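Local coordinates for protein dTDP-glucose 4,6-dehydratase (Klebsiella pneumoniae, PDB 5U4Q) that binds NAD and probably catalyses the NAD-dependent dehydration of dTDP-glucose to dTDP-4-keto-6-deoxyglucose, at residues A[5-10]-A[77-82]; A[194-199]-A[325-330]. All coordinates share one frame; numbering follows the deposited sequence. Where two conformers were deposited one is given.

Overall arrangement
Contact 1 and contact 2 lie in different parts of the fold, their centres 30 Å apart and their nearest atoms about 14 Å apart, so neither touches the other. They follow in series along the chain: contact 1 closes at residue 82 before contact 2 opens at residue 194. Contact 1 joins strands 5-9 and 81-84 inside the parallel sheet of the Rossmann fold, where Gly10 borders NAD. Contact 2 packs helix 194-203 on the C-terminal helix 320-334, with the Phe196 side chain about 9 Å from the same cofactor. One therefore belongs to the dinucleotide-binding core, the other to helix packing away from the cofactor, which it does not touch.

Contact 1 of 2, residues A[5-10]-A[77-82]; sequences KFLVTG and EQFDRV. With NAD (nicotinamide-adenine-dinucleotide), chain C.
Backbone hydrogen bonds set the parallel register of Phe6 with Arg81 and Leu7 with Val82. Leu7 N donates to Arg81 O at 3.1 Å, with 164° at the hydrogen. Just before the ladder, Lys5 O accepts from Asp80 N at 2.9 Å in its carbonyl plane, and more weakly from Arg81 N. Asp80, with CG anti to its carbonyl carbon, turns OD2 back so that its anti lone pair takes Lys5 N at 2.8 Å. Both backbone polar groups of Lys5 are thus engaged by segment 77-82.

The charged contact comes from the Lys5 side chain, which starts with CG anti to the backbone N and bends at chi3 (-73°). NZ reaches the anti lone pair of Glu77 OE1 at 2.8 Å in a salt bridge, and also a lone pair of Glu77 O, 2.9 Å from NZ. This double grip ties the strand to the end of helix 67-77; Gln78, with positive phi, then leaves the helix.

Strands 5-9 and 81-84 are neighbours in the parallel sheet of the NAD-binding Rossmann domain: strand 5-9 runs into Gly10, whose CA lies 3.6 Å from NAD O4B, while helix 67-77 leads into strand 81-84.

Among apolar contacts, Leu7 CB sits over the centre of one face of the Phe79 ring, a CH-pi contact of 3.5 Å to the centroid. Glu77 CB covers the opposite face toward its rim. Leu7 CD2 also meets Val82 CG1, on the sheet face where Leu73 and Phe74 of helix 67-77 pack. On the other face, Phe6 lies alongside Arg81, whose guanidinium pairs with Asp235.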
loop_
_atom_site.group_PDB
_atom_site.type_symbol
_atom_site.label_atom_id
_atom_site.label_comp_id
_atom_site.label_asym_id
_atom_site.label_seq_id
_atom_site.Cartn_x
_atom_site.Cartn_y
_atom_site.Cartn_z
ATOM N N LYS A 5 -13.397 -9.016 -24.904
ATOM C CA LYS A 5 -11.939 -8.882 -24.900
ATOM C C LYS A 5 -11.428 -8.717 -23.453
ATOM O O LYS A 5 -11.851 -7.825 -22.702
ATOM C CB LYS A 5 -11.468 -7.712 -25.773
ATOM C CG LYS A 5 -9.963 -7.729 -26.021
ATOM C CD LYS A 5 -9.445 -6.477 -26.701
ATOM C CE LYS A 5 -9.819 -6.408 -28.163
ATOM N NZ LYS A 5 -9.374 -5.112 -28.777
ATOM N N PHE A 6 -10.506 -9.595 -23.083
ATOM C CA PHE A 6 -9.891 -9.580 -21.782
ATOM C C PHE A 6 -8.410 -9.206 -21.883
ATOM O O PHE A 6 -7.703 -9.645 -22.795
ATOM C CB PHE A 6 -9.900 -10.989 -21.181
ATOM C CG PHE A 6 -11.252 -11.527 -20.816
ATOM C CD1 PHE A 6 -12.080 -12.054 -21.762
ATOM C CD2 PHE A 6 -11.633 -11.608 -19.477
ATOM C CE1 PHE A 6 -13.312 -12.577 -21.417
ATOM C CE2 PHE A 6 -12.849 -12.148 -19.128
ATOM C CZ PHE A 6 -13.701 -12.613 -20.110
ATOM N N LEU A 7 -7.940 -8.432 -20.921
ATOM C CA LEU A 7 -6.515 -8.231 -20.715
ATOM C C LEU A 7 -6.079 -9.205 -19.617
ATOM O O LEU A 7 -6.693 -9.225 -18.549
ATOM C CB LEU A 7 -6.214 -6.830 -20.190
ATOM C CG LEU A 7 -4.775 -6.521 -19.778
ATOM C CD1 LEU A 7 -3.802 -6.772 -20.941
ATOM C CD2 LEU A 7 -4.647 -5.096 -19.243
ATOM N N VAL A 8 -5.023 -9.966 -19.877
ATOM C CA VAL A 8 -4.413 -10.816 -18.854
ATOM C C VAL A 8 -2.994 -10.296 -18.673
ATOM O O VAL A 8 -2.158 -10.421 -19.569
ATOM C CB VAL A 8 -4.392 -12.304 -19.251
ATOM C CG1 VAL A 8 -3.666 -13.150 -18.194
ATOM C CG2 VAL A 8 -5.788 -12.822 -19.490
ATOM N N THR A 9 -2.685 -9.727 -17.512
ATOM C CA THR A 9 -1.320 -9.292 -17.245
ATOM C C THR A 9 -0.571 -10.437 -16.600
ATOM O O THR A 9 -1.169 -11.308 -15.959
ATOM C CB THR A 9 -1.245 -8.039 -16.379
ATOM O OG1 THR A 9 -1.488 -8.365 -15.009
ATOM C CG2 THR A 9 -2.220 -6.984 -16.884
ATOM N N GLY A 10 0.732 -10.486 -16.833
ATOM C CA GLY A 10 1.523 -11.604 -16.312
ATOM C C GLY A 10 1.214 -12.858 -17.105
ATOM O O GLY A 10 1.360 -13.971 -16.598
ATOM N N GLU A 77 -7.024 -0.964 -27.142
ATOM C CA GLU A 77 -7.732 -2.229 -27.042
ATOM C C GLU A 77 -9.161 -2.184 -26.521
ATOM O O GLU A 77 -9.955 -3.065 -26.878
ATOM C CB GLU A 77 -6.889 -3.229 -26.240
ATOM C CG GLU A 77 -5.543 -3.543 -26.880
ATOM C CD GLU A 77 -5.603 -4.323 -28.191
ATOM O OE1 GLU A 77 -6.627 -4.943 -28.494
ATOM O OE2 GLU A 77 -4.577 -4.331 -28.911
ATOM N N GLN A 78 -9.477 -1.198 -25.675
ATOM C CA GLN A 78 -10.820 -1.045 -25.114
ATOM C C GLN A 78 -11.351 -2.377 -24.524
ATOM O O GLN A 78 -12.330 -2.954 -24.991
ATOM C CB GLN A 78 -11.766 -0.447 -26.176
ATOM C CG GLN A 78 -11.299 0.913 -26.710
ATOM C CD GLN A 78 -11.379 2.040 -25.683
ATOM O OE1 GLN A 78 -12.419 2.262 -25.063
ATOM N NE2 GLN A 78 -10.286 2.777 -25.526
ATOM N N PHE A 79 -10.656 -2.853 -23.490
ATOM C CA PHE A 79 -11.000 -4.071 -22.807
ATOM C C PHE A 79 -12.360 -4.071 -22.127
ATOM O O PHE A 79 -12.794 -3.055 -21.564
ATOM C CB PHE A 79 -9.921 -4.370 -21.740
ATOM C CG PHE A 79 -8.561 -4.596 -22.324
ATOM C CD1 PHE A 79 -8.327 -5.713 -23.130
ATOM C CD2 PHE A 79 -7.519 -3.722 -22.079
ATOM C CE1 PHE A 79 -7.099 -5.922 -23.691
ATOM C CE2 PHE A 79 -6.277 -3.920 -22.654
ATOM C CZ PHE A 79 -6.060 -5.047 -23.438
ATOM N N ASP A 80 -13.017 -5.221 -22.150
ATOM C CA ASP A 80 -14.238 -5.431 -21.419
ATOM C C ASP A 80 -13.913 -5.779 -19.969
ATOM O O ASP A 80 -14.548 -5.279 -19.060
ATOM C CB ASP A 80 -15.063 -6.530 -22.080
ATOM C CG ASP A 80 -15.469 -6.148 -23.486
ATOM O OD1 ASP A 80 -16.204 -5.135 -23.624
ATOM O OD2 ASP A 80 -15.033 -6.810 -24.438
ATOM N N ARG A 81 -12.916 -6.636 -19.751
ATOM C CA ARG A 81 -12.520 -7.020 -18.413
ATOM C C ARG A 81 -11.010 -7.149 -18.325
ATOM O O ARG A 81 -10.328 -7.329 -19.326
ATOM C CB ARG A 81 -13.187 -8.329 -18.038
ATOM C CG ARG A 81 -14.714 -8.165 -18.021
ATOM C CD ARG A 81 -15.471 -9.322 -17.465
ATOM N NE ARG A 81 -16.875 -9.129 -17.793
ATOM C CZ ARG A 81 -17.789 -10.094 -17.816
ATOM N NH1 ARG A 81 -17.460 -11.374 -17.563
ATOM N NH2 ARG A 81 -19.034 -9.783 -18.139
ATOM N N VAL A 82 -10.486 -7.080 -17.102
ATOM C CA VAL A 82 -9.061 -7.197 -16.876
ATOM C C VAL A 82 -8.834 -8.165 -15.741
ATOM O O VAL A 82 -9.521 -8.090 -14.732
ATOM C CB VAL A 82 -8.454 -5.834 -16.490
ATOM C CG1 VAL A 82 -6.993 -5.961 -16.081
ATOM C CG2 VAL A 82 -8.621 -4.826 -17.626
HETATM P PA NAD C . 4.853 -15.626 -12.057
HETATM O O1A NAD C . 4.969 -16.950 -12.707
HETATM O O2A NAD C . 6.087 -14.887 -11.578
HETATM O O5B NAD C . 3.998 -14.677 -13.049
HETATM C C5B NAD C . 3.948 -13.259 -12.965
HETATM C C4B NAD C . 4.342 -12.695 -14.320
HETATM O O4B NAD C . 4.327 -11.266 -14.140
HETATM C C3B NAD C . 5.740 -13.099 -14.768
HETATM O O3B NAD C . 5.778 -13.842 -15.997
HETATM C C2B NAD C . 6.472 -11.759 -14.843
HETATM O O2B NAD C . 7.403 -11.681 -15.940
HETATM C C1B NAD C . 5.359 -10.716 -14.919
HETATM N N9A NAD C . 5.750 -9.398 -14.391
HETATM C C8A NAD C . 6.327 -9.138 -13.196
HETATM N N7A NAD C . 6.563 -7.830 -13.070
HETATM C C5A NAD C . 6.116 -7.234 -14.187
HETATM C C6A NAD C . 6.107 -5.851 -14.705
HETATM N N6A NAD C . 6.584 -4.833 -14.001
HETATM N N1A NAD C . 5.575 -5.676 -15.915
HETATM C C2A NAD C . 5.090 -6.674 -16.667
HETATM N N3A NAD C . 5.092 -7.964 -16.271
HETATM C C4A NAD C . 5.597 -8.269 -15.046
HETATM O O3 NAD C . 3.919 -15.689 -10.744
HETATM P PN NAD C . 2.440 -16.302 -10.575
HETATM O O1N NAD C . 1.815 -16.663 -11.858
HETATM O O2N NAD C . 2.586 -17.295 -9.422
HETATM O O5D NAD C . 1.726 -15.015 -9.962
HETATM C C5D NAD C . 0.571 -14.378 -10.499
HETATM C C4D NAD C . 0.036 -13.466 -9.407
HETATM O O4D NAD C . -0.524 -14.263 -8.339
HETATM C C3D NAD C . 1.015 -12.512 -8.733
HETATM O O3D NAD C . 0.342 -11.267 -8.529
HETATM C C2D NAD C . 1.287 -13.127 -7.381
HETATM O O2D NAD C . 1.596 -12.156 -6.359
HETATM C C1D NAD C . -0.013 -13.845 -7.079
HETATM N N1N NAD C . 0.177 -15.025 -6.213
HETATM C C2N NAD C . 0.606 -16.220 -6.681
HETATM C C3N NAD C . 0.774 -17.324 -5.827
HETATM C C7N NAD C . 1.257 -18.708 -6.280
HETATM O O7N NAD C . 1.212 -19.659 -5.486
HETATM N N7N NAD C . 1.775 -18.944 -7.497
HETATM C C4N NAD C . 0.526 -17.164 -4.482
HETATM C C5N NAD C . 0.099 -15.930 -4.013
HETATM C C6N NAD C . -0.050 -14.858 -4.887
#

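Contact 2 of 2, residues A[194-199]-A[325-330]; sequences ALFKFT and KNFVDW
The axes of the helical segments 194-199 and 325-330 approach to 10.7 Å and cross at -58°, and no hydrogen bond spans them; the contact is made mainly by side chains. Phe327 reaches across with CG anti to its backbone N, placing its ring among Leu195, Phe196 and Thr199. Leu195 CB lies over one face of that ring, offset toward the rim, in a CH-pi contact of 4.2 Å to the centroid. Leu195 CD1 continues past the ring to Phe327 CB, so that the leucine and phenylalanine side chains run past one another, head to tail. At the far end of the ring, CZ comes within 3.4 Å of Phe196 CA and also meets Phe196 CB.

Thr199 approaches Phe327 tip to tip, OG1 lying 3.3 Å from CE2. The hydroxyl's polar need is met within its own helix: OG1 donates to Leu195 O at 2.8 Å, from above the carbonyl plane, and the same oxygen accepts from Thr199 N. The geometry is consistent with this bond fixing the hydroxyl where it meets the ring.

Phe196, with CG anti to its backbone N (chi1 -157°), carries the packing on to Trp330. The benzo edge of the indole points toward the Phe196 face in an offset edge-to-face pair, planes at 68°, and Trp330 CH2 comes 3.6 Å from Phe196 CE2. The Phe196 and Phe327 rings meet obliquely, with centroids 5.6 Å apart. Trp188 and Tyr334 extend the aromatic surroundings of Trp330, while Leu278 of helix 271-282 touches Thr199. Together Phe196, Phe327 and Trp330 form an aromatic cluster in a buried helix-helix interface, joining helix 194-203 to the C-terminal helix 320-334.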
loop_
_atom_site.group_PDB
_atom_site.type_symbol
_atom_site.label_atom_id
_atom_site.label_comp_id
_atom_site.label_asym_id
_atom_site.label_seq_id
_atom_site.Cartn_x
_atom_site.Cartn_y
_atom_site.Cartn_z
ATOM N N ALA A 194 6.324 -24.198 -4.401
ATOM C CA ALA A 194 5.473 -25.401 -4.392
ATOM C C ALA A 194 6.113 -26.693 -4.857
ATOM O O ALA A 194 7.259 -26.952 -4.506
ATOM C CB ALA A 194 4.207 -25.084 -5.174
ATOM N N LEU A 195 5.404 -27.518 -5.643
ATOM C CA LEU A 195 5.963 -28.801 -6.031
ATOM C C LEU A 195 7.189 -28.681 -6.914
ATOM O O LEU A 195 8.104 -29.488 -6.853
ATOM C CB LEU A 195 4.950 -29.653 -6.752
ATOM C CG LEU A 195 3.699 -30.054 -6.014
ATOM C CD1 LEU A 195 2.976 -31.069 -6.873
ATOM C CD2 LEU A 195 4.066 -30.661 -4.657
ATOM N N PHE A 196 7.202 -27.668 -7.780
ATOM C CA PHE A 196 8.326 -27.433 -8.669
ATOM C C PHE A 196 9.590 -27.197 -7.814
ATOM O O PHE A 196 10.644 -27.762 -8.086
ATOM C CB PHE A 196 7.972 -26.210 -9.548
ATOM C CG PHE A 196 8.711 -26.105 -10.855
ATOM C CD1 PHE A 196 10.007 -26.586 -11.048
ATOM C CD2 PHE A 196 8.118 -25.390 -11.883
ATOM C CE1 PHE A 196 10.639 -26.422 -12.274
ATOM C CE2 PHE A 196 8.756 -25.203 -13.090
ATOM C CZ PHE A 196 10.016 -25.703 -13.279
ATOM N N LYS A 197 9.463 -26.377 -6.781
ATOM C CA LYS A 197 10.596 -26.115 -5.873
ATOM C C LYS A 197 11.112 -27.423 -5.281
ATOM O O LYS A 197 12.313 -27.686 -5.307
ATOM C CB LYS A 197 10.187 -25.158 -4.760
ATOM C CG LYS A 197 11.280 -24.875 -3.735
ATOM C CD LYS A 197 10.807 -23.901 -2.678
ATOM C CE LYS A 197 11.946 -23.529 -1.739
ATOM N NZ LYS A 197 11.554 -22.398 -0.857
ATOM N N PHE A 198 10.205 -28.247 -4.770
ATOM C CA PHE A 198 10.642 -29.536 -4.185
ATOM C C PHE A 198 11.254 -30.475 -5.223
ATOM O O PHE A 198 12.252 -31.150 -4.955
ATOM C CB PHE A 198 9.505 -30.280 -3.491
ATOM C CG PHE A 198 8.816 -29.510 -2.408
ATOM C CD1 PHE A 198 9.524 -28.713 -1.511
ATOM C CD2 PHE A 198 7.433 -29.633 -2.242
ATOM C CE1 PHE A 198 8.859 -28.011 -0.510
ATOM C CE2 PHE A 198 6.765 -28.944 -1.233
ATOM C CZ PHE A 198 7.480 -28.125 -0.371
ATOM N N THR A 199 10.655 -30.542 -6.409
ATOM C CA THR A 199 11.130 -31.433 -7.454
ATOM C C THR A 199 12.541 -31.058 -7.908
ATOM O O THR A 199 13.398 -31.932 -8.075
ATOM C CB THR A 199 10.166 -31.387 -8.666
ATOM O OG1 THR A 199 8.870 -31.839 -8.269
ATOM C CG2 THR A 199 10.675 -32.240 -9.809
ATOM N N LYS A 325 0.770 -36.175 -9.530
ATOM C CA LYS A 325 0.987 -36.936 -10.771
ATOM C C LYS A 325 0.933 -36.002 -11.996
ATOM O O LYS A 325 1.758 -36.127 -12.913
ATOM C CB LYS A 325 -0.019 -38.075 -10.917
ATOM C CG LYS A 325 0.186 -39.219 -9.923
ATOM C CD LYS A 325 -0.980 -40.191 -10.003
ATOM C CE LYS A 325 -0.876 -41.283 -8.948
ATOM N NZ LYS A 325 0.033 -42.342 -9.442
ATOM N N ASN A 326 -0.008 -35.059 -11.994
ATOM C CA ASN A 326 -0.132 -34.106 -13.111
ATOM C C ASN A 326 1.130 -33.259 -13.238
ATOM O O ASN A 326 1.670 -33.032 -14.345
ATOM C CB ASN A 326 -1.353 -33.202 -12.926
ATOM C CG ASN A 326 -2.676 -33.953 -13.046
ATOM O OD1 ASN A 326 -2.719 -35.087 -13.520
ATOM N ND2 ASN A 326 -3.745 -33.338 -12.591
ATOM N N PHE A 327 1.643 -32.806 -12.098
ATOM C CA PHE A 327 2.837 -32.013 -12.104
ATOM C C PHE A 327 4.023 -32.781 -12.676
ATOM O O PHE A 327 4.767 -32.286 -13.517
ATOM C CB PHE A 327 3.208 -31.468 -10.713
ATOM C CG PHE A 327 4.470 -30.702 -10.741
ATOM C CD1 PHE A 327 4.469 -29.398 -11.229
ATOM C CD2 PHE A 327 5.690 -31.281 -10.433
ATOM C CE1 PHE A 327 5.636 -28.686 -11.387
ATOM C CE2 PHE A 327 6.862 -30.562 -10.585
ATOM C CZ PHE A 327 6.837 -29.271 -11.066
ATOM N N VAL A 328 4.207 -34.000 -12.182
ATOM C CA VAL A 328 5.371 -34.807 -12.587
ATOM C C VAL A 328 5.310 -35.168 -14.071
ATOM O O VAL A 328 6.323 -35.121 -14.756
ATOM C CB VAL A 328 5.546 -36.017 -11.667
ATOM C CG1 VAL A 328 6.576 -37.005 -12.232
ATOM C CG2 VAL A 328 5.966 -35.539 -10.285
ATOM N N ASP A 329 4.119 -35.477 -14.555
ATOM C CA ASP A 329 3.912 -35.727 -15.992
ATOM C C ASP A 329 4.369 -34.529 -16.814
ATOM O O ASP A 329 5.097 -34.674 -17.793
ATOM C CB ASP A 329 2.448 -36.044 -16.255
ATOM C CG ASP A 329 2.111 -36.097 -17.726
ATOM O OD1 ASP A 329 2.494 -37.062 -18.427
ATOM O OD2 ASP A 329 1.438 -35.175 -18.213
ATOM N N TRP A 330 3.993 -33.328 -16.375
ATOM C CA TRP A 330 4.433 -32.122 -17.064
ATOM C C TRP A 330 5.953 -31.958 -16.982
ATOM O O TRP A 330 6.630 -31.750 -17.989
ATOM C CB TRP A 330 3.752 -30.844 -16.500
ATOM C CG TRP A 330 4.413 -29.650 -17.065
ATOM C CD1 TRP A 330 4.270 -29.180 -18.313
ATOM C CD2 TRP A 330 5.436 -28.845 -16.451
ATOM N NE1 TRP A 330 5.127 -28.146 -18.534
ATOM C CE2 TRP A 330 5.863 -27.913 -17.412
ATOM C CE3 TRP A 330 6.019 -28.808 -15.176
ATOM C CZ2 TRP A 330 6.826 -26.956 -17.141
ATOM C CZ3 TRP A 330 6.984 -27.887 -14.920
ATOM C CH2 TRP A 330 7.371 -26.950 -15.890
#